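Local coordinates for protein DyP-type peroxidase (Pleurotus ostreatus PC15, PDB 6FSK) that probably uses its heme b to oxidise dyes and other substrates, Mn(II) apparently among them, with hydrogen peroxide, as a DyP-type peroxidase, at residues 11-16 and 199-204; 297-300 and 305-308. The protein carries 1 engineered substitution. One frame throughout, in Å; residues are numbered along the deposited sequence.

Contact 1 (11-16 and 199-204); sequences DILGGL and EQFDQN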
ATOM      1  N   ASP A  11       2.474 -10.214  -9.456  1.00 10.79           N
ATOM      2  CA  ASP A  11       2.511  -8.971  -8.701  1.00 11.00           C
ATOM      3  C   ASP A  11       2.795  -9.171  -7.252  1.00 11.80           C
ATOM      4  O   ASP A  11       3.202  -8.170  -6.609  1.00 12.11           O
ATOM      5  CB  ASP A  11       1.189  -8.205  -8.798  1.00 10.89           C
ATOM      6  CG  ASP A  11       1.348  -6.674  -8.569  1.00 12.56           C
ATOM      7  OD1 ASP A  11       2.390  -6.115  -9.036  1.00 13.10           O
ATOM      8  OD2 ASP A  11       0.386  -6.076  -8.053  1.00 11.96           O
ATOM      9  N   ILE A  12       2.615 -10.376  -6.703  1.00 10.97           N
ATOM     10  CA  ILE A  12       2.708 -10.611  -5.279  1.00 11.21           C
ATOM     11  C   ILE A  12       4.222 -10.646  -4.923  1.00 12.94           C
ATOM     12  O   ILE A  12       4.670  -9.903  -4.104  1.00 14.23           O
ATOM     13  CB  ILE A  12       1.984 -11.911  -4.845  1.00 11.33           C
ATOM     14  CG1 ILE A  12       0.527 -11.932  -5.251  1.00 11.21           C
ATOM     15  CG2 ILE A  12       2.152 -12.145  -3.388  1.00 11.96           C
ATOM     16  CD1 ILE A  12      -0.076 -13.280  -5.276  1.00 11.55           C
ATOM     17  N   LEU A  13       4.965 -11.611  -5.478  1.00 13.48           N
ATOM     18  CA  LEU A  13       6.408 -11.768  -5.264  1.00 13.80           C
ATOM     19  C   LEU A  13       7.057 -11.397  -6.600  1.00 15.09           C
ATOM     20  O   LEU A  13       6.896 -12.064  -7.635  1.00 16.67           O
ATOM     21  CB  LEU A  13       6.780 -13.174  -4.848  1.00 15.42           C
ATOM     22  CG  LEU A  13       6.229 -13.678  -3.526  1.00 16.29           C
ATOM     23  CD1 LEU A  13       6.718 -15.109  -3.218  1.00 17.06           C
ATOM     24  CD2 LEU A  13       6.591 -12.789  -2.355  1.00 17.89           C
ATOM     25  N   GLY A  14       7.757 -10.295  -6.560  1.00 14.21           N
ATOM     26  CA  GLY A  14       8.345  -9.672  -7.716  1.00 14.47           C
ATOM     27  C   GLY A  14       7.780  -8.316  -7.949  1.00 15.29           C
ATOM     28  O   GLY A  14       8.440  -7.272  -7.757  1.00 15.99           O
ATOM     29  N   GLY A  15       6.524  -8.321  -8.340  1.00 13.49           N
ATOM     30  CA  GLY A  15       5.870  -7.070  -8.688  1.00 12.96           C
ATOM     31  C   GLY A  15       5.850  -6.862 -10.201  1.00 12.48           C
ATOM     32  O   GLY A  15       6.922  -6.982 -10.907  1.00 14.38           O
ATOM     33  N   LEU A  16       4.692  -6.504 -10.762  1.00 12.65           N
ATOM     34  CA  LEU A  16       4.654  -6.171 -12.199  1.00 12.94           C
ATOM     35  C   LEU A  16       5.399  -4.900 -12.479  1.00 13.39           C
ATOM     36  O   LEU A  16       5.103  -3.863 -11.840  1.00 13.44           O
ATOM     37  CB  LEU A  16       3.214  -6.023 -12.686  1.00 14.13           C
ATOM     38  CG  LEU A  16       2.276  -7.178 -12.325  1.00 15.11           C
ATOM     39  CD1 LEU A  16       0.869  -6.874 -12.799  1.00 17.09           C
ATOM     40  CD2 LEU A  16       2.728  -8.511 -12.853  1.00 16.05           C
ATOM     41  N   GLU A 199      11.520 -15.018   2.859  1.00 12.16           N
ATOM     42  CA  GLU A 199      12.288 -16.253   2.822  1.00 13.26           C
ATOM     43  C   GLU A 199      11.803 -17.110   1.661  1.00 13.36           C
ATOM     44  O   GLU A 199      10.604 -17.219   1.333  1.00 14.05           O
ATOM     45  CB  GLU A 199      12.201 -17.025   4.130  1.00 13.17           C
ATOM     46  CG  GLU A 199      12.775 -16.350   5.328  1.00 13.49           C
ATOM     47  CD  GLU A 199      12.954 -17.351   6.486  1.00 14.12           C
ATOM     48  OE1 GLU A 199      13.681 -18.398   6.177  1.00 15.70           O
ATOM     49  OE2 GLU A 199      12.479 -17.165   7.621  1.00 15.44           O
ATOM     50  N   GLN A 200      12.783 -17.830   1.098  1.00 14.78           N
ATOM     51  CA  GLN A 200      12.524 -18.734  -0.038  1.00 16.36           C
ATOM     52  C   GLN A 200      12.229 -17.985  -1.346  1.00 16.11           C
ATOM     53  O   GLN A 200      11.839 -18.638  -2.363  1.00 18.15           O
ATOM     54  CB  GLN A 200      11.479 -19.796   0.256  1.00 20.22           C
ATOM     55  CG  GLN A 200      11.733 -20.519   1.586  1.00 26.88           C
ATOM     56  CD  GLN A 200      10.825 -21.679   1.772  1.00 29.89           C
ATOM     57  OE1 GLN A 200       9.767 -21.604   2.431  1.00 31.41           O
ATOM     58  NE2 GLN A 200      11.206 -22.786   1.141  1.00 34.39           N
ATOM     59  N   PHE A 201      12.377 -16.673  -1.327  1.00 14.71           N
ATOM     60  CA  PHE A 201      12.128 -15.802  -2.502  1.00 15.86           C
ATOM     61  C   PHE A 201      13.277 -14.837  -2.606  1.00 17.37           C
ATOM     62  O   PHE A 201      13.991 -14.811  -3.631  1.00 18.20           O
ATOM     63  CB  PHE A 201      10.778 -15.105  -2.512  1.00 15.75           C
ATOM     64  CG  PHE A 201      10.591 -14.268  -3.744  1.00 15.38           C
ATOM     65  CD1 PHE A 201      10.366 -14.842  -4.953  1.00 15.81           C
ATOM     66  CD2 PHE A 201      10.661 -12.870  -3.688  1.00 15.99           C
ATOM     67  CE1 PHE A 201      10.232 -14.062  -6.082  1.00 15.03           C
ATOM     68  CE2 PHE A 201      10.563 -12.125  -4.787  1.00 15.50           C
ATOM     69  CZ  PHE A 201      10.348 -12.715  -6.000  1.00 16.56           C
ATOM     70  N   ASP A 202      13.434 -13.940  -1.617  1.00 16.02           N
ATOM     71  CA  ASP A 202      14.501 -12.952  -1.640  1.00 17.67           C
ATOM     72  C   ASP A 202      15.783 -13.631  -1.105  1.00 21.28           C
ATOM     73  O   ASP A 202      15.956 -13.755   0.132  1.00 21.07           O
ATOM     74  CB  ASP A 202      14.094 -11.721  -0.803  1.00 18.87           C
ATOM     75  CG  ASP A 202      12.895 -11.022  -1.401  1.00 18.92           C
ATOM     76  OD1 ASP A 202      13.063 -10.475  -2.509  1.00 23.40           O
ATOM     77  OD2 ASP A 202      11.762 -10.969  -0.860  1.00 16.65           O
ATOM     78  N   GLN A 203      16.645 -14.034  -2.044  1.00 22.05           N
ATOM     79  CA  GLN A 203      17.893 -14.766  -1.718  1.00 26.37           C
ATOM     80  C   GLN A 203      18.993 -13.873  -1.124  1.00 25.36           C
ATOM     81  O   GLN A 203      19.826 -14.380  -0.380  1.00 26.29           O
ATOM     82  CB  GLN A 203      18.382 -15.512  -2.955  1.00 30.37           C
ATOM     83  CG  GLN A 203      17.396 -16.521  -3.524  1.00 33.76           C
ATOM     84  CD  GLN A 203      16.941 -17.562  -2.515  1.00 44.33           C
ATOM     85  OE1 GLN A 203      15.831 -18.117  -2.616  1.00 51.70           O
ATOM     86  NE2 GLN A 203      17.785 -17.834  -1.526  1.00 52.33           N
ATOM     87  N   ASN A 204      18.946 -12.554  -1.347  1.00 21.21           N
ATOM     88  CA  ASN A 204      19.935 -11.619  -0.875  1.00 24.93           C
ATOM     89  C   ASN A 204      19.294 -10.412  -0.261  1.00 20.05           C
ATOM     90  O   ASN A 204      19.312  -9.329  -0.844  1.00 21.21           O
ATOM     91  CB  ASN A 204      20.791 -11.156  -2.044  1.00 28.42           C
ATOM     92  CG  ASN A 204      21.581 -12.276  -2.584  1.00 36.94           C
ATOM     93  OD1 ASN A 204      21.327 -12.766  -3.691  1.00 45.98           O
ATOM     94  ND2 ASN A 204      22.455 -12.791  -1.747  1.00 37.70           N
TER
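Leu13 and Phe201 meet where two loops of the dye-decolorizing peroxidase fold come together. The loop with 11-16 leads into strand 20-28 of the central antiparallel sheet. The loop with 199-204 joins the short strands 197-198 and 211-212. The two segments share no hydrogen bond.

The main interaction is a CH-pi contact. Leu13 CB sits over one face of the Phe201 ring, 3.7 Å from its centroid and 8° off the ring normal. Farther along the side chain, Leu13 CD1 lies 4.0 Å from Phe201 CG. The two side chains run past each other in opposite directions. With chi1 at -179°, the ring of Phe201 points away from its backbone N and extends out of its loop to Leu13. With an alanine here the ring is gone, which would probably strip Leu13 CB of its aromatic cover and open a gap between the loops.

The ring also meets backbone. Phe201 CZ lies 3.6 Å from Leu13 C and 3.6 Å from Gly14 N. The latter approach is oblique. Gly14 adopts backbone angles at which a CB would collide with the carbonyl oxygen of Leu13.

Polar bonds fix each loop separately. Leu13 O accepts from Ser48 OG. Asp202 OD2 lies near the plane of the Phe201 ring, at its edge, and accepts from Val198 N. Asp11 OD2 is hydrogen-bonded to Tyr385 OH. Asp11 OD1 spans the turn, accepting from Leu16 N at 2.9 Å and 170° through its anti lone pair.

Contact 2 (297-300 and 305-308); sequences DPKL and QRNN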
ATOM      1  N   ASP A 297      20.392  13.965   2.947  1.00 15.13           N
ATOM      2  CA  ASP A 297      21.646  13.356   2.399  1.00 16.60           C
ATOM      3  C   ASP A 297      21.218  12.594   1.143  1.00 16.71           C
ATOM      4  O   ASP A 297      20.853  11.419   1.204  1.00 16.53           O
ATOM      5  CB  ASP A 297      22.280  12.499   3.471  1.00 17.86           C
ATOM      6  CG  ASP A 297      23.609  11.864   3.042  1.00 19.65           C
ATOM      7  OD1 ASP A 297      23.865  11.824   1.861  1.00 22.98           O
ATOM      8  OD2 ASP A 297      24.286  11.288   3.914  1.00 23.60           O
ATOM      9  N   PRO A 298      21.241  13.254  -0.016  1.00 21.16           N
ATOM     10  CA  PRO A 298      20.821  12.598  -1.296  1.00 20.98           C
ATOM     11  C   PRO A 298      21.647  11.393  -1.713  1.00 21.00           C
ATOM     12  O   PRO A 298      21.110  10.472  -2.315  1.00 19.30           O
ATOM     13  CB  PRO A 298      20.930  13.710  -2.319  1.00 22.78           C
ATOM     14  CG  PRO A 298      20.789  14.984  -1.491  1.00 23.68           C
ATOM     15  CD  PRO A 298      21.453  14.712  -0.189  1.00 22.91           C
ATOM     16  N   LYS A 299      22.894  11.322  -1.301  1.00 22.31           N
ATOM     17  CA  LYS A 299      23.723  10.175  -1.629  1.00 25.38           C
ATOM     18  C   LYS A 299      23.286   8.932  -0.828  1.00 21.26           C
ATOM     19  O   LYS A 299      23.207   7.799  -1.379  1.00 19.23           O
ATOM     20  CB  LYS A 299      25.190  10.476  -1.295  1.00 28.06           C
ATOM     21  CG  LYS A 299      26.129   9.277  -1.444  1.00 34.32           C
ATOM     22  CD  LYS A 299      27.624   9.575  -1.294  1.00 39.33           C
ATOM     23  CE  LYS A 299      28.414   8.342  -1.747  1.00 43.65           C
ATOM     24  NZ  LYS A 299      29.814   8.653  -2.120  1.00 49.82           N
ATOM     25  N   LEU A 300      22.973   9.173   0.440  1.00 17.33           N
ATOM     26  CA  LEU A 300      22.431   8.109   1.315  1.00 16.84           C
ATOM     27  C   LEU A 300      21.130   7.630   0.706  1.00 15.62           C
ATOM     28  O   LEU A 300      20.867   6.401   0.650  1.00 15.56           O
ATOM     29  CB  LEU A 300      22.192   8.640   2.744  1.00 17.43           C
ATOM     30  CG  LEU A 300      21.410   7.754   3.688  1.00 17.94           C
ATOM     31  CD1 LEU A 300      22.038   6.410   3.913  1.00 21.63           C
ATOM     32  CD2 LEU A 300      21.187   8.453   5.022  1.00 17.83           C
ATOM     33  N   GLN A 305      21.841  -0.001  -0.199  1.00 16.49           N
ATOM     34  CA  GLN A 305      22.594  -0.686   0.815  1.00 16.58           C
ATOM     35  C   GLN A 305      22.610   0.029   2.162  1.00 15.39           C
ATOM     36  O   GLN A 305      23.004  -0.589   3.168  1.00 17.71           O
ATOM     37  CB  GLN A 305      24.086  -0.910   0.393  1.00 18.90           C
ATOM     38  CG  GLN A 305      24.253  -1.677  -0.919  1.00 19.88           C
ATOM     39  CD  GLN A 305      23.844  -3.091  -0.698  1.00 24.09           C
ATOM     40  OE1 GLN A 305      24.332  -3.702   0.242  1.00 27.76           O
ATOM     41  NE2 GLN A 305      22.990  -3.635  -1.537  1.00 26.35           N
ATOM     42  N   ARG A 306      22.228   1.291   2.192  1.00 16.20           N
ATOM     43  CA  ARG A 306      22.292   2.059   3.427  1.00 14.84           C
ATOM     44  C   ARG A 306      20.981   2.743   3.846  1.00 14.38           C
ATOM     45  O   ARG A 306      20.841   3.066   5.022  1.00 16.25           O
ATOM     46  CB  ARG A 306      23.413   3.136   3.327  1.00 17.62           C
ATOM     47  CG  ARG A 306      24.798   2.556   3.136  1.00 22.50           C
ATOM     48  CD  ARG A 306      25.871   3.638   3.238  1.00 25.48           C
ATOM     49  NE  ARG A 306      25.760   4.696   2.233  1.00 27.02           N
ATOM     50  CZ  ARG A 306      25.756   6.035   2.471  1.00 25.35           C
ATOM     51  NH1 ARG A 306      25.765   6.580   3.682  1.00 27.54           N
ATOM     52  NH2 ARG A 306      25.738   6.849   1.429  1.00 29.74           N
ATOM     53  N   ASN A 307      20.105   3.048   2.877  1.00 15.63           N
ATOM     54  CA  ASN A 307      18.982   3.934   3.126  1.00 14.51           C
ATOM     55  C   ASN A 307      17.876   3.263   3.977  1.00 13.64           C
ATOM     56  O   ASN A 307      16.908   3.967   4.284  1.00 14.56           O
ATOM     57  CB  ASN A 307      18.443   4.477   1.831  1.00 15.80           C
ATOM     58  CG  ASN A 307      17.747   3.440   0.965  1.00 16.65           C
ATOM     59  OD1 ASN A 307      17.497   2.307   1.355  1.00 15.65           O
ATOM     60  ND2 ASN A 307      17.401   3.875  -0.247  1.00 17.54           N
ATOM     61  N   ASN A 308      18.002   1.994   4.328  1.00 14.57           N
ATOM     62  CA  ASN A 308      16.991   1.337   5.165  1.00 14.43           C
ATOM     63  C   ASN A 308      17.527   0.633   6.391  1.00 15.15           C
ATOM     64  O   ASN A 308      16.856  -0.115   7.057  1.00 15.12           O
ATOM     65  CB  ASN A 308      16.099   0.486   4.240  1.00 14.35           C
ATOM     66  CG  ASN A 308      14.732   0.255   4.845  1.00 13.67           C
ATOM     67  OD1 ASN A 308      14.168   1.147   5.440  1.00 14.33           O
ATOM     68  ND2 ASN A 308      14.216  -0.919   4.618  1.00 14.10           N
TER
HETATM   69  O   HOH W   1      26.068   9.401   2.359  1.00 31.25           O
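The guanidinium of Arg306 has Leu300 CD1 over one face, 3.7 Å above the plane and offset toward the rim. Lys299 CG lies at its edge, 3.8 Å from Arg306 NH2. Water 1 is also at the edge, near the plane. It accepts from Arg306 NH2 at 2.7 Å and donates to Asp297 OD2 at 3.0 Å. The water thus bridges two groups of opposite charge that do not touch directly. Arg306 NE forms a salt bridge with Asp303 OD2.

The chain of Arg306 bends at chi3 (-61°), which brings the guanidinium back over the start of helix 298-302. There Arg306 NH2 comes within 3.5 Å of Leu300 CA. Lower down, Leu300 CD1 packs on Arg306 CB at 3.6 Å.

This is a short helix with its N-cap, followed by a loop that folds back on it. Asp297 is the N-cap. Its OD1 accepts from Leu300 N at 3.1 Å, with the donor 64° out of the carboxylate plane. A second bond to the same oxygen, from Lys299 N, is weak.

On the buried side, Asn307 CB lies against Leu300 O, while Asn307 ND2 donates to Ala301 O. The Asn307 side chain reaches Ile193, a heme b binding residue. Next to it, Asn308 OD1 accepts from Arg336 NH2; Arg336 is itself a heme b binding residue.

How the contacts relate
Along the chain both segments of contact 1 come before those of contact 2. Their centres are about 22 Å apart, and their nearest atoms about 7 Å apart, without touching. Contact 1 is long-range: 11-16 belongs to the N-terminal DyP domain and 199-204 to the C-terminal one, so it joins the two. Contact 2 is local and lies wholly in the C-terminal domain, where helix 298-302 meets the loop that follows it. The contacts share no helix or strand. The heme-binding residues 192-194 come shortly before 199-204 in the sequence. In space, contact 1 lies away from the heme-binding residues, while contact 2 lies beside the wall of the heme pocket.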